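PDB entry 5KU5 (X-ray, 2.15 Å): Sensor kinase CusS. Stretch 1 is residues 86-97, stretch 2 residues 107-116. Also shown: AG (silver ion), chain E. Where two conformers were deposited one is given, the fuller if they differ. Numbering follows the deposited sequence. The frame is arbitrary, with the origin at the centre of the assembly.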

# COMPACT_ATOMS: atom_id res chain seq x y z
N GLY A 86 6.62 -15.84 14.26
CA GLY A 86 7.47 -15.70 13.08
C GLY A 86 8.73 -14.89 13.35
O GLY A 86 9.11 -14.67 14.50
N GLU A 87 9.36 -14.47 12.26
CA GLU A 87 10.69 -13.86 12.29
C GLU A 87 10.63 -12.42 11.74
O GLU A 87 11.01 -12.17 10.60
CB GLU A 87 11.65 -14.75 11.49
CG GLU A 87 13.10 -14.63 11.89
CD GLU A 87 14.05 -15.23 10.87
OE1 GLU A 87 13.68 -16.23 10.21
OE2 GLU A 87 15.17 -14.70 10.71
N VAL A 88 10.13 -11.50 12.56
CA VAL A 88 10.03 -10.08 12.23
C VAL A 88 11.07 -9.31 13.03
O VAL A 88 11.19 -9.51 14.24
CB VAL A 88 8.63 -9.51 12.55
CG1 VAL A 88 8.53 -8.05 12.12
CG2 VAL A 88 7.54 -10.35 11.89
N TYR A 89 11.81 -8.42 12.36
CA TYR A 89 12.86 -7.64 13.00
C TYR A 89 12.59 -6.15 12.98
O TYR A 89 11.81 -5.66 12.16
CB TYR A 89 14.20 -7.91 12.32
CG TYR A 89 14.65 -9.33 12.48
CD1 TYR A 89 15.26 -9.76 13.66
CD2 TYR A 89 14.46 -10.26 11.47
CE1 TYR A 89 15.67 -11.08 13.82
CE2 TYR A 89 14.87 -11.58 11.62
CZ TYR A 89 15.47 -11.98 12.79
OH TYR A 89 15.88 -13.28 12.95
N LEU A 90 13.24 -5.44 13.90
CA LEU A 90 13.21 -3.99 13.96
C LEU A 90 14.59 -3.45 13.57
O LEU A 90 15.60 -3.85 14.15
CB LEU A 90 12.84 -3.53 15.37
CG LEU A 90 11.44 -3.92 15.84
CD1 LEU A 90 11.28 -3.68 17.33
CD2 LEU A 90 10.36 -3.17 15.06
N LEU A 91 14.61 -2.57 12.57
CA LEU A 91 15.82 -1.84 12.19
C LEU A 91 15.65 -0.37 12.58
O LEU A 91 14.59 0.21 12.36
CB LEU A 91 16.05 -1.93 10.68
CG LEU A 91 16.00 -3.30 10.01
CD1 LEU A 91 16.17 -3.13 8.50
CD2 LEU A 91 17.07 -4.23 10.56
N SER A 92 16.71 0.21 13.15
CA SER A 92 16.75 1.65 13.47
C SER A 92 17.52 2.46 12.41
O SER A 92 17.98 3.57 12.67
CB SER A 92 17.34 1.86 14.86
OG SER A 92 18.72 1.54 14.89
N GLY A 93 17.65 1.88 11.21
CA GLY A 93 18.21 2.56 10.04
C GLY A 93 18.06 1.60 8.87
O GLY A 93 17.63 0.46 9.07
N PRO A 94 18.42 2.03 7.65
CA PRO A 94 18.95 3.32 7.25
C PRO A 94 17.87 4.39 7.10
O PRO A 94 16.68 4.11 7.25
CB PRO A 94 19.56 3.03 5.88
CG PRO A 94 18.70 1.96 5.32
CD PRO A 94 18.24 1.14 6.48
N THR A 95 18.32 5.61 6.80
CA THR A 95 17.43 6.69 6.41
C THR A 95 17.14 6.58 4.91
O THR A 95 18.05 6.39 4.11
CB THR A 95 18.04 8.07 6.73
OG1 THR A 95 18.28 8.16 8.14
CG2 THR A 95 17.12 9.21 6.29
N MET A 96 15.86 6.67 4.55
CA MET A 96 15.44 6.71 3.15
C MET A 96 15.26 8.16 2.75
O MET A 96 14.55 8.90 3.43
CB MET A 96 14.12 5.96 2.97
CG MET A 96 13.66 5.85 1.52
SD MET A 96 12.14 4.91 1.33
CE MET A 96 11.75 5.27 -0.38
N MET A 97 15.89 8.55 1.64
CA MET A 97 15.74 9.90 1.10
C MET A 97 14.29 10.08 0.65
O MET A 97 13.74 9.22 -0.05
CB MET A 97 16.69 10.13 -0.08
CG MET A 97 16.59 11.49 -0.76
SD MET A 97 16.71 12.90 0.37
CE MET A 97 18.42 12.80 0.87
N GLU A 107 10.00 11.71 7.30
CA GLU A 107 11.19 11.20 7.98
C GLU A 107 11.07 9.68 8.09
O GLU A 107 10.28 9.19 8.90
CB GLU A 107 11.32 11.85 9.37
CG GLU A 107 12.40 11.29 10.30
CD GLU A 107 13.81 11.44 9.76
OE1 GLU A 107 14.08 12.40 9.00
OE2 GLU A 107 14.67 10.59 10.11
N HIS A 108 11.84 8.95 7.28
CA HIS A 108 11.81 7.47 7.27
C HIS A 108 13.18 6.86 7.61
O HIS A 108 14.03 6.72 6.73
CB HIS A 108 11.31 6.94 5.92
CG HIS A 108 9.84 7.10 5.71
ND1 HIS A 108 9.25 6.97 4.47
CD2 HIS A 108 8.83 7.38 6.57
CE1 HIS A 108 7.95 7.15 4.57
NE2 HIS A 108 7.66 7.40 5.84
N SER A 109 13.38 6.51 8.88
CA SER A 109 14.59 5.80 9.32
C SER A 109 14.35 4.60 10.27
O SER A 109 15.30 4.11 10.87
CB SER A 109 15.56 6.79 9.95
OG SER A 109 15.04 7.33 11.15
N ASN A 110 13.11 4.12 10.38
CA ASN A 110 12.78 2.98 11.26
C ASN A 110 11.89 1.98 10.53
O ASN A 110 10.93 2.38 9.87
CB ASN A 110 12.07 3.46 12.52
CG ASN A 110 12.95 4.35 13.37
OD1 ASN A 110 13.84 3.87 14.08
ND2 ASN A 110 12.72 5.65 13.30
N TRP A 111 12.21 0.69 10.67
CA TRP A 111 11.64 -0.34 9.80
C TRP A 111 11.25 -1.62 10.53
O TRP A 111 11.91 -2.02 11.50
CB TRP A 111 12.64 -0.68 8.68
CG TRP A 111 13.26 0.52 8.04
CD1 TRP A 111 14.39 1.16 8.45
CD2 TRP A 111 12.76 1.24 6.92
NE1 TRP A 111 14.64 2.24 7.64
CE2 TRP A 111 13.65 2.32 6.69
CE3 TRP A 111 11.66 1.09 6.07
CZ2 TRP A 111 13.47 3.23 5.65
CZ3 TRP A 111 11.48 2.00 5.03
CH2 TRP A 111 12.38 3.06 4.83
N ARG A 112 10.18 -2.25 10.06
CA ARG A 112 9.87 -3.64 10.36
C ARG A 112 10.35 -4.45 9.17
O ARG A 112 9.94 -4.16 8.03
CB ARG A 112 8.37 -3.87 10.59
CG ARG A 112 8.00 -3.91 12.06
CD ARG A 112 6.55 -4.31 12.30
NE ARG A 112 6.30 -4.28 13.74
CZ ARG A 112 5.91 -3.22 14.45
NH1 ARG A 112 5.65 -2.05 13.88
NH2 ARG A 112 5.77 -3.35 15.77
N MET A 113 11.20 -5.44 9.43
CA MET A 113 11.84 -6.23 8.37
C MET A 113 11.49 -7.71 8.48
O MET A 113 11.43 -8.26 9.57
CB MET A 113 13.36 -6.05 8.44
CG MET A 113 14.13 -6.75 7.31
SD MET A 113 14.59 -8.46 7.67
CE MET A 113 15.87 -8.21 8.90
N ILE A 114 11.26 -8.33 7.32
CA ILE A 114 11.14 -9.77 7.19
C ILE A 114 12.00 -10.20 6.00
O ILE A 114 12.41 -9.36 5.19
CB ILE A 114 9.68 -10.25 6.98
CG1 ILE A 114 9.04 -9.58 5.75
CG2 ILE A 114 8.86 -9.97 8.23
CD1 ILE A 114 7.83 -10.34 5.23
N ASN A 115 12.25 -11.50 5.90
CA ASN A 115 12.92 -12.07 4.73
C ASN A 115 12.37 -13.44 4.38
O ASN A 115 11.83 -14.13 5.25
CB ASN A 115 14.43 -12.15 4.96
CG ASN A 115 14.80 -13.01 6.16
OD1 ASN A 115 15.01 -14.21 6.02
ND2 ASN A 115 14.84 -12.41 7.34
N LEU A 116 12.50 -13.82 3.11
CA LEU A 116 12.05 -15.13 2.63
C LEU A 116 12.86 -15.59 1.41
O LEU A 116 13.37 -14.75 0.66
CB LEU A 116 10.56 -15.10 2.28
CG LEU A 116 10.09 -14.26 1.08
CD1 LEU A 116 8.77 -14.80 0.53
CD2 LEU A 116 9.96 -12.79 1.43
AG AG E . 10.51 6.43 2.43
O HOH W 1 11.20 -13.18 7.97
O HOH W 2 13.20 1.12 14.90
O HOH W 3 13.42 10.48 5.39

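A silver ion joins the two stretches: Met 96 SD and His 108 ND1 each lie 2.5 Å from AG, and a third ligand atom comes from elsewhere in the structure. A soft thioether sulfur and a borderline imidazole nitrogen are both ligands that Ag(I) accepts, and the site fits a sensor kinase named CusS. Beside the metal, the backbone also connects this pair, with Met 96 N donating to His 108 O at 2.8 Å and 173°. Water 3 adds a second link, donating to Met 96 O and accepting from His 108 N.

Trp 111 adjoins the site. Its edge, not its face, meets Met 96: CB of Met 96 is 3.9 Å from Trp 111 CH2, and Met 96 SD sits 5.3 Å from the centroid of the six-membered ring, 80° off its normal. The indole nitrogen is satisfied across the contact, Trp 111 NE1 donating to Pro 94 O at 2.8 Å and 159°. The peptide bond before Pro 94 is cis.

Farther along, the strands pair antiparallel. Tyr 89 and Met 113 exchange two bonds, Tyr 89 N to Met 113 O and Met 113 N to Tyr 89 O, both 2.8 Å and near linear. Leu 91 and Trp 111 repeat the pattern at 3.0 Å, Leu 91 N to Trp 111 O and Trp 111 N to Leu 91 O. Between them, Leu 90 and Arg 112 form a non-hydrogen-bonded pair with side chains on the other face, where Leu 90 CD2 lies over one face of the guanidinium.

On the face shared by Tyr 89, Leu 91, Trp 111 and Met 113, apolar packing supplements the ladder: Tyr 89 CD2 meets Met 113 CE at 3.6 Å, and Leu 91 CD1 reaches Met 113 CB at 4.1 Å. Tyr 89 OH donates to Glu 87 OE2 at 2.7 Å within its own stretch.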